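Local coordinates for aspartate-semialdehyde dehydrogenase (Cryptococcus neoformans var. neoformans JEC21, PDB 5CEF) that catalyses the NADPH-dependent reductive dephosphorylation of 4-phospho-L-aspartate to aspartate semialdehyde, the second step towards methionine and threonine, at the interface of chains A and B. Residues are numbered along the deposited sequence; one frame, centred on the assembly and turned at random. Chains: chain A/B, Aspartate-semialdehyde dehydrogenase.

Contact 1: the interface of chains A and B. Residues chain A 183, 207, 247-249; chain B 260, 327, 329, 339.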
ATOM      1  N   THR A 183      -0.640 -16.989  14.835  1.00 26.35           N
ATOM      2  CA  THR A 183      -0.020 -15.775  14.390  1.00 27.19           C
ATOM      3  C   THR A 183      -1.141 -14.867  13.848  1.00 25.50           C
ATOM      4  O   THR A 183      -1.928 -15.306  13.032  1.00 25.89           O
ATOM      5  CB  THR A 183       1.039 -16.059  13.293  1.00 28.04           C
ATOM      6  OG1 THR A 183       2.093 -16.880  13.809  1.00 26.21           O
ATOM      7  CG2 THR A 183       1.653 -14.760  12.806  1.00 28.20           C
ATOM      8  N   PRO A 207       6.149  -6.220  13.659  1.00 27.14           N
ATOM      9  CA  PRO A 207       5.897  -7.497  14.347  1.00 28.67           C
ATOM     10  C   PRO A 207       5.638  -7.393  15.847  1.00 30.43           C
ATOM     11  O   PRO A 207       5.825  -8.381  16.543  1.00 31.23           O
ATOM     12  CB  PRO A 207       7.173  -8.266  14.099  1.00 28.69           C
ATOM     13  CG  PRO A 207       8.208  -7.179  14.162  1.00 30.15           C
ATOM     14  CD  PRO A 207       7.584  -5.976  13.496  1.00 27.98           C
ATOM     15  N   THR A 247       1.862 -14.791  18.305  1.00 28.33           N
ATOM     16  CA  THR A 247       2.667 -13.712  17.792  1.00 27.82           C
ATOM     17  C   THR A 247       1.694 -12.805  17.056  1.00 27.31           C
ATOM     18  O   THR A 247       0.877 -13.294  16.280  1.00 23.34           O
ATOM     19  CB  THR A 247       3.705 -14.230  16.811  1.00 31.15           C
ATOM     20  OG1 THR A 247       4.481 -15.293  17.385  1.00 31.13           O
ATOM     21  CG2 THR A 247       4.617 -13.131  16.440  1.00 35.46           C
ATOM     22  N   CYS A 248       1.737 -11.503  17.332  1.00 25.72           N
ATOM     23  CA  CYS A 248       0.761 -10.567  16.788  1.00 24.39           C
ATOM     24  C   CYS A 248       1.470  -9.538  15.970  1.00 25.44           C
ATOM     25  O   CYS A 248       2.437  -8.914  16.431  1.00 25.75           O
ATOM     26  CB  CYS A 248       0.008  -9.877  17.902  1.00 25.04           C
ATOM     27  SG  CYS A 248      -1.088 -10.996  18.800  1.00 26.03           S
ATOM     28  N   THR A 249       1.065  -9.398  14.708  1.00 26.68           N
ATOM     29  CA  THR A 249       1.735  -8.466  13.816  1.00 26.16           C
ATOM     30  C   THR A 249       0.742  -7.488  13.272  1.00 27.38           C
ATOM     31  O   THR A 249      -0.455  -7.757  13.257  1.00 28.57           O
ATOM     32  CB  THR A 249       2.390  -9.164  12.642  1.00 24.66           C
ATOM     33  OG1 THR A 249       1.375  -9.602  11.748  1.00 26.40           O
ATOM     34  CG2 THR A 249       3.176 -10.328  13.099  1.00 23.79           C
TER
ATOM     35  N   CYS B 260       7.235 -15.924  11.619  1.00 27.97           N
ATOM     36  CA  CYS B 260       6.943 -16.002  13.033  1.00 28.92           C
ATOM     37  C   CYS B 260       7.059 -17.475  13.467  1.00 29.59           C
ATOM     38  O   CYS B 260       6.246 -18.295  13.088  1.00 27.34           O
ATOM     39  CB  CYS B 260       5.539 -15.460  13.293  1.00 30.46           C
ATOM     40  SG  CYS B 260       5.299 -13.708  12.836  1.00 32.57           S
ATOM     41  N   ARG B 327      12.689 -10.286  18.636  1.00 31.03           N
ATOM     42  CA  ARG B 327      11.640 -10.738  19.542  1.00 30.33           C
ATOM     43  C   ARG B 327      11.879 -12.161  19.993  1.00 31.94           C
ATOM     44  O   ARG B 327      10.949 -12.962  20.110  1.00 34.59           O
ATOM     45  CB  ARG B 327      10.275 -10.608  18.889  1.00 29.59           C
ATOM     46  CG  ARG B 327      10.033  -9.213  18.362  1.00 30.39           C
ATOM     47  CD  ARG B 327       8.552  -8.817  18.288  1.00 31.80           C
ATOM     48  NE  ARG B 327       7.879  -9.033  19.551  1.00 32.36           N
ATOM     49  CZ  ARG B 327       6.752  -9.718  19.717  1.00 31.51           C
ATOM     50  NH1 ARG B 327       6.060 -10.208  18.698  1.00 34.70           N
ATOM     51  NH2 ARG B 327       6.291  -9.882  20.926  1.00 30.01           N
ATOM     52  N   ARG B 329      12.098 -14.887  22.603  1.00 34.54           N
ATOM     53  CA  ARG B 329      11.431 -14.973  23.896  1.00 34.33           C
ATOM     54  C   ARG B 329      10.879 -16.344  24.147  1.00 35.16           C
ATOM     55  O   ARG B 329      10.761 -17.173  23.258  1.00 35.45           O
ATOM     56  CB  ARG B 329      10.324 -13.904  23.989  1.00 36.13           C
ATOM     57  CG  ARG B 329       9.153 -14.081  23.028  1.00 37.32           C
ATOM     58  CD  ARG B 329       8.516 -12.762  22.561  1.00 37.33           C
ATOM     59  NE  ARG B 329       7.266 -13.015  21.831  1.00 41.78           N
ATOM     60  CZ  ARG B 329       7.160 -13.425  20.558  1.00 38.84           C
ATOM     61  NH1 ARG B 329       8.229 -13.614  19.781  1.00 37.15           N
ATOM     62  NH2 ARG B 329       5.955 -13.658  20.058  1.00 35.76           N
ATOM     63  N   VAL B 339      10.950 -13.876  15.666  1.00 31.29           N
ATOM     64  CA  VAL B 339      10.574 -13.341  14.391  1.00 30.24           C
ATOM     65  C   VAL B 339      11.827 -13.241  13.541  1.00 30.27           C
ATOM     66  O   VAL B 339      12.826 -12.771  14.031  1.00 31.20           O
ATOM     67  CB  VAL B 339       9.988 -11.926  14.541  1.00 29.62           C
ATOM     68  CG1 VAL B 339       9.779 -11.298  13.170  1.00 31.55           C
ATOM     69  CG2 VAL B 339       8.673 -11.976  15.287  1.00 28.57           C
TER
HETATM   70  O   HOH W   1       7.207 -15.007  17.362  1.00 35.16           O

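Contact 2: the interface of chains A and B. Residues chain A 217, 245-247; chain B 329, 331-332, 337.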
ATOM      1  N   GLU A 217      -3.063 -14.744  25.175  1.00 28.89           N
ATOM      2  CA  GLU A 217      -2.555 -15.926  25.905  1.00 29.73           C
ATOM      3  C   GLU A 217      -3.223 -16.135  27.241  1.00 30.39           C
ATOM      4  O   GLU A 217      -3.545 -17.251  27.612  1.00 33.98           O
ATOM      5  CB  GLU A 217      -1.025 -15.843  26.073  1.00 29.21           C
ATOM      6  CG  GLU A 217      -0.297 -16.076  24.747  1.00 31.78           C
ATOM      7  CD  GLU A 217       1.207 -15.869  24.781  1.00 30.81           C
ATOM      8  OE1 GLU A 217       1.731 -15.561  25.861  1.00 38.01           O
ATOM      9  OE2 GLU A 217       1.849 -16.054  23.741  1.00 25.89           O
ATOM     10  N   SER A 245       0.065 -19.918  22.557  1.00 28.60           N
ATOM     11  CA  SER A 245       1.227 -19.104  22.204  1.00 27.42           C
ATOM     12  C   SER A 245       0.889 -18.295  20.979  1.00 27.78           C
ATOM     13  O   SER A 245       0.537 -18.857  19.942  1.00 26.40           O
ATOM     14  CB  SER A 245       2.429 -20.000  21.933  1.00 26.33           C
ATOM     15  OG  SER A 245       3.588 -19.278  21.635  1.00 23.56           O
ATOM     16  N   ALA A 246       1.045 -16.985  21.102  1.00 28.06           N
ATOM     17  CA  ALA A 246       0.720 -16.057  20.039  1.00 29.48           C
ATOM     18  C   ALA A 246       1.890 -15.161  19.582  1.00 29.67           C
ATOM     19  O   ALA A 246       2.765 -14.792  20.366  1.00 29.93           O
ATOM     20  CB  ALA A 246      -0.407 -15.160  20.506  1.00 29.41           C
ATOM     21  N   THR A 247       1.862 -14.791  18.305  1.00 28.33           N
ATOM     22  CA  THR A 247       2.667 -13.712  17.792  1.00 27.82           C
ATOM     23  C   THR A 247       1.694 -12.805  17.056  1.00 27.31           C
ATOM     24  O   THR A 247       0.877 -13.294  16.280  1.00 23.34           O
ATOM     25  CB  THR A 247       3.705 -14.230  16.811  1.00 31.15           C
ATOM     26  OG1 THR A 247       4.481 -15.293  17.385  1.00 31.13           O
ATOM     27  CG2 THR A 247       4.617 -13.131  16.440  1.00 35.46           C
TER
ATOM     28  N   ARG B 329      12.098 -14.887  22.603  1.00 34.54           N
ATOM     29  CA  ARG B 329      11.431 -14.973  23.896  1.00 34.33           C
ATOM     30  C   ARG B 329      10.879 -16.344  24.147  1.00 35.16           C
ATOM     31  O   ARG B 329      10.761 -17.173  23.258  1.00 35.45           O
ATOM     32  CB  ARG B 329      10.324 -13.904  23.989  1.00 36.13           C
ATOM     33  CG  ARG B 329       9.153 -14.081  23.028  1.00 37.32           C
ATOM     34  CD  ARG B 329       8.516 -12.762  22.561  1.00 37.33           C
ATOM     35  NE  ARG B 329       7.266 -13.015  21.831  1.00 41.78           N
ATOM     36  CZ  ARG B 329       7.160 -13.425  20.558  1.00 38.84           C
ATOM     37  NH1 ARG B 329       8.229 -13.614  19.781  1.00 37.15           N
ATOM     38  NH2 ARG B 329       5.955 -13.658  20.058  1.00 35.76           N
ATOM     39  N   CYS B 331       8.361 -19.347  24.650  1.00 41.25           N
ATOM     40  CA  CYS B 331       7.076 -19.796  24.135  1.00 38.89           C
ATOM     41  C   CYS B 331       6.388 -20.631  25.212  1.00 35.71           C
ATOM     42  O   CYS B 331       6.898 -21.647  25.637  1.00 32.40           O
ATOM     43  CB  CYS B 331       7.279 -20.657  22.891  1.00 36.58           C
ATOM     44  SG  CYS B 331       5.786 -21.299  22.116  1.00 35.88           S
ATOM     45  N   PRO B 332       5.199 -20.221  25.643  1.00 36.63           N
ATOM     46  CA  PRO B 332       4.451 -21.062  26.603  1.00 35.72           C
ATOM     47  C   PRO B 332       4.147 -22.506  26.151  1.00 35.50           C
ATOM     48  O   PRO B 332       3.785 -23.331  26.981  1.00 39.64           O
ATOM     49  CB  PRO B 332       3.123 -20.283  26.781  1.00 33.23           C
ATOM     50  CG  PRO B 332       3.455 -18.887  26.434  1.00 34.60           C
ATOM     51  CD  PRO B 332       4.473 -18.985  25.319  1.00 35.54           C
ATOM     52  N   LYS B 337      10.352 -18.812  20.881  1.00 30.15           N
ATOM     53  CA  LYS B 337       9.778 -18.246  19.666  1.00 30.48           C
ATOM     54  C   LYS B 337      10.442 -16.929  19.267  1.00 31.39           C
ATOM     55  O   LYS B 337      11.056 -16.241  20.100  1.00 27.83           O
ATOM     56  CB  LYS B 337       8.253 -18.093  19.763  1.00 31.14           C
ATOM     57  CG  LYS B 337       7.733 -17.189  20.879  1.00 30.72           C
ATOM     58  CD  LYS B 337       6.205 -17.203  20.914  1.00 28.73           C
ATOM     59  CE  LYS B 337       5.696 -16.407  22.114  1.00 31.58           C
ATOM     60  NZ  LYS B 337       4.216 -16.411  22.333  1.00 31.40           N
TER
HETATM   61  O   HOH W   2       4.286 -15.474  24.910  1.00 28.76           O
HETATM   62  O   HOH W   3       7.207 -15.007  17.362  1.00 35.16           O

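Contact 3: the interface of chains A and B. Residues chain A 203-205; chain B 258, 310-313.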
ATOM      1  N   ASP A 203       4.048  -0.474   3.142  1.00 30.58           N
ATOM      2  CA  ASP A 203       5.101  -1.298   2.522  1.00 33.11           C
ATOM      3  C   ASP A 203       5.966  -1.989   3.590  1.00 34.00           C
ATOM      4  O   ASP A 203       7.184  -2.111   3.445  1.00 31.97           O
ATOM      5  CB  ASP A 203       5.981  -0.445   1.575  1.00 33.19           C
ATOM      6  CG  ASP A 203       6.945  -1.277   0.759  1.00 34.89           C
ATOM      7  OD1 ASP A 203       6.636  -2.444   0.486  1.00 40.21           O
ATOM      8  OD2 ASP A 203       8.041  -0.806   0.400  1.00 41.04           O
ATOM      9  N   ASN A 204       5.311  -2.416   4.673  1.00 33.46           N
ATOM     10  CA  ASN A 204       5.997  -2.900   5.841  1.00 31.52           C
ATOM     11  C   ASN A 204       5.153  -3.859   6.700  1.00 31.89           C
ATOM     12  O   ASN A 204       3.972  -4.065   6.479  1.00 34.87           O
ATOM     13  CB  ASN A 204       6.452  -1.679   6.655  1.00 32.41           C
ATOM     14  CG  ASN A 204       7.482  -2.019   7.726  1.00 32.36           C
ATOM     15  OD1 ASN A 204       8.323  -2.915   7.561  1.00 32.77           O
ATOM     16  ND2 ASN A 204       7.409  -1.312   8.834  1.00 31.63           N
ATOM     17  N   VAL A 205       5.794  -4.451   7.683  1.00 31.86           N
ATOM     18  CA  VAL A 205       5.134  -5.219   8.712  1.00 31.17           C
ATOM     19  C   VAL A 205       5.752  -4.816  10.041  1.00 28.18           C
ATOM     20  O   VAL A 205       6.957  -4.683  10.130  1.00 27.81           O
ATOM     21  CB  VAL A 205       5.395  -6.730   8.477  1.00 34.27           C
ATOM     22  CG1 VAL A 205       5.021  -7.551   9.698  1.00 34.51           C
ATOM     23  CG2 VAL A 205       4.652  -7.239   7.246  1.00 34.66           C
TER
ATOM     24  N   THR B 258       8.895 -12.105   6.154  1.00 29.03           N
ATOM     25  CA  THR B 258       8.905 -12.173   7.604  1.00 29.18           C
ATOM     26  C   THR B 258       8.353 -13.517   8.071  1.00 27.83           C
ATOM     27  O   THR B 258       7.418 -14.025   7.473  1.00 29.63           O
ATOM     28  CB  THR B 258       8.042 -11.037   8.151  1.00 29.33           C
ATOM     29  OG1 THR B 258       8.548  -9.785   7.669  1.00 27.27           O
ATOM     30  CG2 THR B 258       8.023 -11.065   9.654  1.00 29.32           C
ATOM     31  N   GLN B 310      11.806  -5.401  10.886  1.00 28.56           N
ATOM     32  CA  GLN B 310      10.708  -4.959  10.040  1.00 29.34           C
ATOM     33  C   GLN B 310      11.243  -4.934   8.613  1.00 31.81           C
ATOM     34  O   GLN B 310      12.308  -4.367   8.379  1.00 29.40           O
ATOM     35  CB  GLN B 310      10.267  -3.537  10.388  1.00 28.11           C
ATOM     36  CG  GLN B 310       9.558  -3.463  11.701  1.00 28.13           C
ATOM     37  CD  GLN B 310       9.229  -2.049  12.091  1.00 29.05           C
ATOM     38  OE1 GLN B 310       9.047  -1.182  11.243  1.00 30.25           O
ATOM     39  NE2 GLN B 310       9.167  -1.802  13.389  1.00 29.44           N
ATOM     40  N   PRO B 311      10.499  -5.502   7.648  1.00 32.98           N
ATOM     41  CA  PRO B 311      11.044  -5.665   6.295  1.00 35.08           C
ATOM     42  C   PRO B 311      11.470  -4.358   5.627  1.00 35.79           C
ATOM     43  O   PRO B 311      12.452  -4.341   4.922  1.00 39.37           O
ATOM     44  CB  PRO B 311       9.899  -6.341   5.531  1.00 37.04           C
ATOM     45  CG  PRO B 311       8.680  -6.126   6.364  1.00 37.70           C
ATOM     46  CD  PRO B 311       9.176  -6.123   7.777  1.00 34.22           C
ATOM     47  N   ARG B 312      10.731  -3.289   5.840  1.00 33.09           N
ATOM     48  CA  ARG B 312      11.052  -2.053   5.194  1.00 35.78           C
ATOM     49  C   ARG B 312      12.239  -1.364   5.848  1.00 39.02           C
ATOM     50  O   ARG B 312      12.940  -0.615   5.209  1.00 38.48           O
ATOM     51  CB  ARG B 312       9.861  -1.090   5.203  1.00 36.07           C
ATOM     52  CG  ARG B 312      10.123   0.104   4.314  1.00 35.61           C
ATOM     53  CD  ARG B 312       8.937   1.015   4.145  1.00 36.98           C
ATOM     54  NE  ARG B 312       8.526   1.696   5.381  1.00 42.17           N
ATOM     55  CZ  ARG B 312       9.189   2.699   5.939  1.00 49.24           C
ATOM     56  NH1 ARG B 312      10.336   3.123   5.411  1.00 57.28           N
ATOM     57  NH2 ARG B 312       8.707   3.290   7.027  1.00 51.05           N
ATOM     58  N   LEU B 313      12.410  -1.540   7.140  1.00 39.86           N
ATOM     59  CA  LEU B 313      13.481  -0.856   7.839  1.00 40.63           C
ATOM     60  C   LEU B 313      14.811  -1.627   7.772  1.00 44.52           C
ATOM     61  O   LEU B 313      15.864  -1.017   7.706  1.00 41.98           O
ATOM     62  CB  LEU B 313      13.099  -0.674   9.291  1.00 41.36           C
ATOM     63  CG  LEU B 313      11.933   0.271   9.641  1.00 46.39           C
ATOM     64  CD1 LEU B 313      11.806   0.569  11.153  1.00 47.00           C
ATOM     65  CD2 LEU B 313      11.928   1.550   8.812  1.00 48.16           C
TER

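Contact 1: the interface of chains A and B
In A:Thr247 the methyl CG2 lies opposite the backbone N while OG1 turns beside that N (chi1 -53°), and B:Cys260 swings SG away from its own carbonyl carbon (chi1 -62°), two rotations that turn the B:Cys260 thiol and the A:Thr247 methyl towards each other across the subunit boundary. B:Cys260 SG lies 3.7 Å from A:Thr247 CG2 and 3.8 Å from A:Thr183 CG2, with the methyl of A:Thr249 a little farther off: one sulfur received by three threonine methyls. On the polar side the A:Thr247 hydroxyl meets B:Arg329 NH2 in a weak hydrogen bond, and a water 2.7 Å from A:Thr247 OG1 also bonds to both terminal nitrogens of that guanidinium, in its plane. B:Arg329 NH1 donates to B:Arg327 O at 2.8 Å, which steadies the group from its own chain. B:Arg327, bent at its third torsion, lays its guanidinium over the rim of one face of B:Arg329 and gives NH1 to A:Pro207 O at 2.8 Å; the acceptor lies 40° out of the guanidinium plane. B:Val339 touches the ring of A:Pro207 at CB. The patch joins strands 177-186 and 243-250 of chain A, plus the loop carrying A:Pro207, to strands 257-265, 323-330 and 336-342 of chain B.

Contact 2: the interface of chains A and B
B:Lys337, A:Ser245 and A:Glu217 bury the most surface here, and they meet at the lysine ammonium. The lysine chain runs extended beyond CG and carries NZ across to chain A, where the glutamate arrives from the opposite direction. B:Lys337 NZ forms a salt bridge with A:Glu217 OE2 at 2.8 Å and hydrogen bonds to A:Ala246 O at 2.9 Å and to A:Ser245 OG at 3.0 Å. A water 2.7 Å from B:Lys337 NZ touches both carboxylate oxygens. A:Ser245 turns OG opposite its backbone N (chi1 -178°), which sets the hydroxyl beside the lysine; B:Cys331 SG approaches the same oxygen in a weak hydrogen bond. A second bond fixes the carboxylate from its own chain: A:Ala246 N donates to A:Glu217 OE2 at 2.9 Å, nearly straight at 171° and on the anti lone pair, so helix 212-224 and strand 243-250 together position the acceptor. B:Pro332 CG packs against A:Glu217 OE1, the two side chains crossing at about a right angle. Behind the ammonium, B:Lys337 CE lies over the rim of one face of the B:Arg329 guanidinium. The bound ammonium, with the B:Arg329 guanidinium farther off, would be expected to favour the charged form of A:Glu217. The site shows how an interface ammonium is satisfied by acceptors from separate elements, here a carboxylate, a hydroxyl and a backbone carbonyl, and adds a directional polar clasp to the homotetramer.

Contact 3: the interface of chains A and B
A:Asn204 reaches from its loop into the segment 310-313 of chain B, and its side chain can be followed outwards atom by atom. A:Asn204 CB lies 3.8 Å from B:Arg312 CB, and the next atom, CG, comes slightly nearer to that same methylene, at 3.6 Å. CG is held opposite the backbone N (chi1 -166°), which points the amide into the partner. A:Asn204 OD1 accepts the backbone N-H of B:Arg312 N at 3.0 Å, a fairly straight bond (164° at H) although the donor sits above the carbonyl plane rather than on a lone pair; OD1 also rests against the ring of B:Pro311. A:Asn204 ND2 donates to B:Gln310 OE1 at 2.9 Å, with that acceptor almost in the asparagine amide plane, while the two amide planes are turned 41° apart. The case illustrates how an amide that uses both its acceptor and its donor has its rotation fixed, here by a main-chain N-H and a side-chain oxygen. B:Gln310 CG passes 3.3 Å from A:Val205 O. On the flanks A:Val205 CB packs on B:Pro311 CD at 3.9 Å, and A:Asp203 O faces the aliphatic part of B:Arg312. The centre of the patch's C-alpha atoms lies about 8 Å from B:His257, the predicted proton acceptor. The site docks a loop of one subunit beside the active-site region of the other, and may thereby couple dimer formation to the shape of that region.

Contacts 1 and 2 adjoin, their C-alpha centres about 8 Å apart, and share A:Thr247 and B:Arg329; strands 243-250, 323-330 and 336-342 run through both. The C-alpha centre of contact 3 lies about 13 Å from that of contact 1 and about 21 Å from that of contact 2, with contact 1 in the middle. Strand 257-265 of chain B enters contacts 1 and 3, and the chain A loop of contact 3 leads on to A:Pro207. Two-fold symmetry repeats every patch with the chains exchanged; strand packing and loop docking together hold this pair, probably one dimer of the dimer of dimers.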